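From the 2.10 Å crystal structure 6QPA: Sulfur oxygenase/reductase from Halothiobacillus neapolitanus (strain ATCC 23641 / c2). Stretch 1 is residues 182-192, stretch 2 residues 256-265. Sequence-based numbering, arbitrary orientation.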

ATOM      1  N   THR A 182      25.382 -49.418  36.479  1.00 32.22           N
ATOM      2  CA  THR A 182      25.058 -48.706  35.243  1.00 34.75           C
ATOM      3  C   THR A 182      25.713 -47.330  35.215  1.00 38.82           C
ATOM      4  O   THR A 182      26.343 -46.939  34.222  1.00 37.03           O
ATOM      5  N   LEU A 183      25.555 -46.574  36.308  1.00 36.68           N
ATOM      6  CA  LEU A 183      26.001 -45.184  36.354  1.00 34.22           C
ATOM      7  C   LEU A 183      27.521 -45.077  36.374  1.00 37.03           C
ATOM      8  O   LEU A 183      28.097 -44.170  35.760  1.00 28.71           O
ATOM      9  N   GLU A 184      28.183 -46.000  37.072  1.00 33.54           N
ATOM     10  CA  GLU A 184      29.638 -46.026  37.073  1.00 37.38           C
ATOM     11  C   GLU A 184      30.188 -46.332  35.686  1.00 39.37           C
ATOM     12  O   GLU A 184      31.224 -45.785  35.289  1.00 38.60           O
ATOM     13  N   TRP A 185      29.534 -47.240  34.954  1.00 35.75           N
ATOM     14  CA  TRP A 185      29.947 -47.509  33.582  1.00 37.19           C
ATOM     15  C   TRP A 185      29.817 -46.250  32.738  1.00 34.65           C
ATOM     16  O   TRP A 185      30.736 -45.885  31.994  1.00 37.54           O
ATOM     17  N   MET A 186      28.685 -45.557  32.869  1.00 33.96           N
ATOM     18  CA  MET A 186      28.444 -44.359  32.070  1.00 33.42           C
ATOM     19  C   MET A 186      29.454 -43.266  32.379  1.00 35.80           C
ATOM     20  O   MET A 186      29.986 -42.636  31.458  1.00 33.01           O
ATOM     21  N   LYS A 187      29.759 -43.042  33.664  1.00 36.72           N
ATOM     22  CA  LYS A 187      30.696 -41.971  33.988  1.00 40.31           C
ATOM     23  C   LYS A 187      32.086 -42.305  33.482  1.00 39.54           C
ATOM     24  O   LYS A 187      32.842 -41.407  33.119  1.00 40.95           O
ATOM     25  N   ALA A 188      32.426 -43.588  33.428  1.00 41.28           N
ATOM     26  CA  ALA A 188      33.719 -44.000  32.911  1.00 38.00           C
ATOM     27  C   ALA A 188      33.787 -43.976  31.386  1.00 37.45           C
ATOM     28  O   ALA A 188      34.872 -43.810  30.831  1.00 39.18           O
ATOM     29  N   ASN A 189      32.669 -44.143  30.682  1.00 29.55           N
ATOM     30  CA  ASN A 189      32.729 -44.462  29.258  1.00 29.56           C
ATOM     31  C   ASN A 189      31.931 -43.558  28.325  1.00 34.47           C
ATOM     32  O   ASN A 189      32.054 -43.716  27.107  1.00 29.97           O
ATOM     33  N   VAL A 190      31.075 -42.681  28.819  1.00 29.26           N
ATOM     34  CA  VAL A 190      30.143 -41.949  27.962  1.00 30.39           C
ATOM     35  C   VAL A 190      30.550 -40.484  27.949  1.00 30.47           C
ATOM     36  O   VAL A 190      30.747 -39.898  29.025  1.00 32.54           O
ATOM     37  N   PRO A 191      30.711 -39.863  26.775  1.00 32.64           N
ATOM     38  CA  PRO A 191      31.187 -38.471  26.745  1.00 33.82           C
ATOM     39  C   PRO A 191      30.197 -37.533  27.410  1.00 27.07           C
ATOM     40  O   PRO A 191      28.981 -37.704  27.298  1.00 28.97           O
ATOM     41  N   GLY A 192      30.734 -36.546  28.120  1.00 26.70           N
ATOM     42  CA  GLY A 192      29.911 -35.491  28.681  1.00 33.38           C
ATOM     43  C   GLY A 192      29.185 -35.846  29.954  1.00 38.69           C
ATOM     44  O   GLY A 192      28.339 -35.061  30.401  1.00 30.83           O
ATOM     45  N   HIS A 256      19.549 -39.095  39.496  1.00 30.53           N
ATOM     46  CA  HIS A 256      19.954 -37.738  39.129  1.00 29.08           C
ATOM     47  C   HIS A 256      21.262 -37.829  38.347  1.00 28.26           C
ATOM     48  O   HIS A 256      22.251 -38.349  38.865  1.00 29.81           O
ATOM     49  N   ILE A 257      21.251 -37.397  37.084  1.00 29.21           N
ATOM     50  CA  ILE A 257      22.446 -37.456  36.241  1.00 29.24           C
ATOM     51  C   ILE A 257      22.706 -36.089  35.629  1.00 30.62           C
ATOM     52  O   ILE A 257      21.820 -35.502  34.996  1.00 27.69           O
ATOM     53  N   GLU A 258      23.939 -35.617  35.757  1.00 28.01           N
ATOM     54  CA  GLU A 258      24.341 -34.342  35.200  1.00 26.91           C
ATOM     55  C   GLU A 258      25.164 -34.576  33.945  1.00 31.16           C
ATOM     56  O   GLU A 258      25.963 -35.520  33.871  1.00 28.70           O
ATOM     57  N   TRP A 259      24.918 -33.732  32.948  1.00 29.34           N
ATOM     58  CA  TRP A 259      25.513 -33.854  31.629  1.00 30.66           C
ATOM     59  C   TRP A 259      25.954 -32.478  31.157  1.00 30.00           C
ATOM     60  O   TRP A 259      25.395 -31.454  31.564  1.00 29.89           O
ATOM     61  N   GLU A 260      26.914 -32.472  30.232  1.00 27.55           N
ATOM     62  CA  GLU A 260      27.421 -31.210  29.698  1.00 27.14           C
ATOM     63  C   GLU A 260      26.318 -30.376  29.055  1.00 35.04           C
ATOM     64  O   GLU A 260      26.322 -29.143  29.173  1.00 29.64           O
ATOM     65  N   SER A 261      25.383 -31.022  28.359  1.00 27.35           N
ATOM     66  CA  SER A 261      24.401 -30.331  27.529  1.00 32.04           C
ATOM     67  C   SER A 261      23.223 -31.273  27.310  1.00 27.69           C
ATOM     68  O   SER A 261      23.323 -32.470  27.587  1.00 27.29           O
ATOM     69  N   PRO A 262      22.091 -30.768  26.808  1.00 29.82           N
ATOM     70  CA  PRO A 262      20.980 -31.693  26.507  1.00 34.05           C
ATOM     71  C   PRO A 262      21.345 -32.749  25.469  1.00 32.90           C
ATOM     72  O   PRO A 262      20.907 -33.898  25.588  1.00 32.88           O
ATOM     73  N   GLU A 263      22.166 -32.396  24.476  1.00 33.49           N
ATOM     74  CA  GLU A 263      22.589 -33.354  23.452  1.00 28.68           C
ATOM     75  C   GLU A 263      23.445 -34.474  24.051  1.00 29.82           C
ATOM     76  O   GLU A 263      23.261 -35.652  23.712  1.00 29.60           O
ATOM     77  N   HIS A 264      24.375 -34.138  24.954  1.00 28.25           N
ATOM     78  CA  HIS A 264      25.155 -35.180  25.617  1.00 32.14           C
ATOM     79  C   HIS A 264      24.264 -36.067  26.475  1.00 32.57           C
ATOM     80  O   HIS A 264      24.495 -37.280  26.568  1.00 28.18           O
ATOM     81  N   ALA A 265      23.250 -35.473  27.121  1.00 28.38           N
ATOM     82  CA  ALA A 265      22.312 -36.243  27.941  1.00 31.06           C
ATOM     83  C   ALA A 265      21.498 -37.212  27.088  1.00 36.17           C
ATOM     84  O   ALA A 265      21.286 -38.376  27.466  1.00 28.93           O
TER

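The helix that fills most of stretch 1 lies beside the strand of stretch 2; T182, E184, W185 and A188 stay out of reach. L183 is the first residue to take part. Its CA-to-CB bond runs sideways, but the m, t rotamer brings the branched end nearer, and CD2 of L183 meets CD1 of I257 at 3.6 Å. I257 points toward the helix in its own m, t conformation, so two buried aliphatic chains meet tip to tip.

One turn later, M186 points toward the strand. Its chi angles are m, t and p, and the last of these places the terminal methyl against the indole of W259: CE of M186 lies 3.4 Å from CZ2 of W259, at the ring edge and near its plane. A long, unbranched thioether chain suits this place, since it can span the gap and end in an apolar methyl. W259 itself starts sideways, but with chi1 m and chi2 at 92° its ring reaches in. It has the largest covered area of any residue in stretch 2, and its ring edge receives M186, V190 and the carbonyl of P191.

K187 turns its end away, and N189, out of reach of stretch 2, serves the helix instead: its ND2 makes a weak hydrogen bond to O of W185 at 3.2 Å. V190 is the first residue to leave helical geometry. It points toward stretch 2 with chi1 t, and its CG1 sits 3.7 Å from CZ3 of W259, again at the ring edge; a compact branched side chain fits well here.

P191 contributes mainly through its carbonyl. Its O approaches the same ring edge, 3.9 Å from CZ3 of W259, and accepts a hydrogen bond from a water at 2.6 Å. That water also donates to O of H264 at 2.8 Å, bridging the two backbones.

G192 is the most deeply engaged residue of stretch 1. Its positive phi favours glycine, and an ideal CB would stand 2.8 Å from CD2 of H264, a clash. Without a side chain, its CA lies 4.1 Å from CD2 of H264. N of E260 donates to O of G192 at 3.0 Å, and CA of W259 makes a CA-H...O contact with the same O at 3.3 Å. H264, chi1 m, points toward stretch 1, while its ND1 shares a 2.6 Å hydrogen bond with OG of S261, the N-cap residue, which ties the imidazole to the start of its own helix.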

ATOM      1  CB  THR A 182      23.538 -48.538  35.109  1.00 32.38           C
ATOM      2  OG1 THR A 182      22.893 -49.810  35.134  1.00 30.54           O
ATOM      3  CG2 THR A 182      23.185 -47.829  33.769  1.00 31.34           C
ATOM      4  CB  LEU A 183      25.381 -44.496  37.575  1.00 31.01           C
ATOM      5  CG  LEU A 183      23.871 -44.290  37.459  1.00 26.08           C
ATOM      6  CD1 LEU A 183      23.217 -43.999  38.803  1.00 25.99           C
ATOM      7  CD2 LEU A 183      23.592 -43.151  36.430  1.00 25.84           C
ATOM      8  CB  GLU A 184      30.126 -47.059  38.086  1.00 33.57           C
ATOM      9  CG  GLU A 184      29.899 -46.598  39.510  1.00 40.03           C
ATOM     10  CD  GLU A 184      30.344 -47.614  40.549  1.00 44.94           C
ATOM     11  OE1 GLU A 184      30.465 -48.807  40.207  1.00 46.16           O
ATOM     12  OE2 GLU A 184      30.576 -47.211  41.708  1.00 48.50           O
ATOM     13  CB  TRP A 185      29.107 -48.645  32.996  1.00 36.38           C
ATOM     14  CG  TRP A 185      29.614 -49.275  31.693  1.00 34.21           C
ATOM     15  CD1 TRP A 185      30.283 -50.461  31.578  1.00 36.14           C
ATOM     16  CD2 TRP A 185      29.454 -48.782  30.346  1.00 29.64           C
ATOM     17  NE1 TRP A 185      30.550 -50.740  30.256  1.00 33.53           N
ATOM     18  CE2 TRP A 185      30.055 -49.731  29.477  1.00 36.66           C
ATOM     19  CE3 TRP A 185      28.854 -47.649  29.791  1.00 33.41           C
ATOM     20  CZ2 TRP A 185      30.089 -49.573  28.076  1.00 34.29           C
ATOM     21  CZ3 TRP A 185      28.891 -47.482  28.373  1.00 32.27           C
ATOM     22  CH2 TRP A 185      29.493 -48.458  27.545  1.00 26.87           C
ATOM     23  CB  MET A 186      27.021 -43.859  32.300  1.00 33.88           C
ATOM     24  CG  MET A 186      25.973 -44.809  31.741  1.00 37.29           C
ATOM     25  SD  MET A 186      24.260 -44.394  32.142  1.00 40.11           S
ATOM     26  CE  MET A 186      24.109 -42.843  31.345  1.00 37.32           C
ATOM     27  CB  LYS A 187      30.719 -41.685  35.498  1.00 39.25           C
ATOM     28  CG  LYS A 187      31.509 -40.420  35.889  1.00 38.30           C
ATOM     29  CD  LYS A 187      30.901 -39.727  37.111  1.00 38.94           C
ATOM     30  CE  LYS A 187      31.694 -38.486  37.570  1.00 36.76           C
ATOM     31  NZ  LYS A 187      33.107 -38.803  37.907  1.00 51.49           N
ATOM     32  CB  ALA A 188      34.057 -45.401  33.420  1.00 37.97           C
ATOM     33  CB  ASN A 189      32.275 -45.911  29.023  1.00 27.81           C
ATOM     34  CG  ASN A 189      33.259 -46.921  29.599  1.00 36.03           C
ATOM     35  OD1 ASN A 189      34.434 -46.911  29.258  1.00 40.07           O
ATOM     36  ND2 ASN A 189      32.787 -47.768  30.498  1.00 35.48           N
ATOM     37  CB  VAL A 190      28.686 -42.118  28.430  1.00 32.23           C
ATOM     38  CG1 VAL A 190      27.738 -41.370  27.501  1.00 33.36           C
ATOM     39  CG2 VAL A 190      28.340 -43.592  28.475  1.00 29.52           C
ATOM     40  CB  PRO A 191      31.349 -38.158  25.246  1.00 34.57           C
ATOM     41  CG  PRO A 191      30.753 -39.319  24.506  1.00 43.98           C
ATOM     42  CD  PRO A 191      30.673 -40.484  25.434  1.00 34.53           C
ATOM     43  CB  HIS A 256      20.094 -36.909  40.408  1.00 24.19           C
ATOM     44  CG  HIS A 256      20.744 -35.566  40.240  1.00 30.71           C
ATOM     45  ND1 HIS A 256      20.110 -34.394  40.591  1.00 30.17           N
ATOM     46  CD2 HIS A 256      21.997 -35.214  39.868  1.00 30.52           C
ATOM     47  CE1 HIS A 256      20.925 -33.375  40.398  1.00 27.71           C
ATOM     48  NE2 HIS A 256      22.082 -33.846  39.968  1.00 33.59           N
ATOM     49  CB  ILE A 257      22.330 -38.509  35.126  1.00 26.13           C
ATOM     50  CG1 ILE A 257      21.735 -39.817  35.671  1.00 33.34           C
ATOM     51  CG2 ILE A 257      23.708 -38.750  34.519  1.00 28.47           C
ATOM     52  CD1 ILE A 257      21.446 -40.834  34.605  1.00 33.68           C
ATOM     53  CB  GLU A 258      25.124 -33.515  36.223  1.00 26.82           C
ATOM     54  CG  GLU A 258      24.347 -33.402  37.506  1.00 33.11           C
ATOM     55  CD  GLU A 258      24.833 -32.333  38.469  1.00 33.20           C
ATOM     56  OE1 GLU A 258      24.071 -32.062  39.411  1.00 33.69           O
ATOM     57  OE2 GLU A 258      25.938 -31.770  38.307  1.00 32.06           O
ATOM     58  CB  TRP A 259      24.522 -34.438  30.614  1.00 21.98           C
ATOM     59  CG  TRP A 259      24.030 -35.813  30.928  1.00 36.24           C
ATOM     60  CD1 TRP A 259      22.914 -36.141  31.639  1.00 36.42           C
ATOM     61  CD2 TRP A 259      24.625 -37.051  30.522  1.00 32.52           C
ATOM     62  NE1 TRP A 259      22.772 -37.504  31.703  1.00 36.99           N
ATOM     63  CE2 TRP A 259      23.810 -38.091  31.026  1.00 40.41           C
ATOM     64  CE3 TRP A 259      25.774 -37.385  29.803  1.00 28.39           C
ATOM     65  CZ2 TRP A 259      24.109 -39.455  30.824  1.00 35.05           C
ATOM     66  CZ3 TRP A 259      26.065 -38.751  29.590  1.00 32.13           C
ATOM     67  CH2 TRP A 259      25.227 -39.760  30.095  1.00 28.27           C
ATOM     68  CB  GLU A 260      28.531 -31.469  28.685  1.00 32.56           C
ATOM     69  CG  GLU A 260      29.020 -30.187  27.995  1.00 30.14           C
ATOM     70  CD  GLU A 260      30.277 -30.389  27.168  1.00 31.36           C
ATOM     71  OE1 GLU A 260      30.302 -29.906  26.024  1.00 33.61           O
ATOM     72  OE2 GLU A 260      31.255 -30.996  27.669  1.00 29.94           O
ATOM     73  CB  SER A 261      25.013 -29.917  26.183  1.00 33.58           C
ATOM     74  OG  SER A 261      25.155 -31.065  25.344  1.00 32.88           O
ATOM     75  CB  PRO A 262      19.857 -30.757  26.027  1.00 32.18           C
ATOM     76  CG  PRO A 262      20.179 -29.421  26.704  1.00 33.46           C
ATOM     77  CD  PRO A 262      21.693 -29.354  26.655  1.00 32.92           C
ATOM     78  CB  GLU A 263      23.344 -32.623  22.340  1.00 35.04           C
ATOM     79  CG  GLU A 263      22.519 -31.545  21.580  1.00 54.02           C
ATOM     80  CD  GLU A 263      22.219 -30.216  22.367  1.00 56.82           C
ATOM     81  OE1 GLU A 263      22.962 -29.815  23.290  1.00 44.07           O
ATOM     82  OE2 GLU A 263      21.197 -29.567  22.043  1.00 60.36           O
ATOM     83  CB  HIS A 264      26.253 -34.555  26.468  1.00 34.30           C
ATOM     84  CG  HIS A 264      27.304 -33.878  25.657  1.00 33.72           C
ATOM     85  ND1 HIS A 264      27.275 -32.529  25.388  1.00 35.37           N
ATOM     86  CD2 HIS A 264      28.388 -34.371  25.013  1.00 35.09           C
ATOM     87  CE1 HIS A 264      28.310 -32.213  24.628  1.00 39.73           C
ATOM     88  NE2 HIS A 264      29.000 -33.313  24.388  1.00 34.04           N
ATOM     89  CB  ALA A 265      21.373 -35.289  28.697  1.00 28.43           C
TER
HETATM   90  O   HOH W   1      26.992 -38.183  25.670  1.00 27.86           O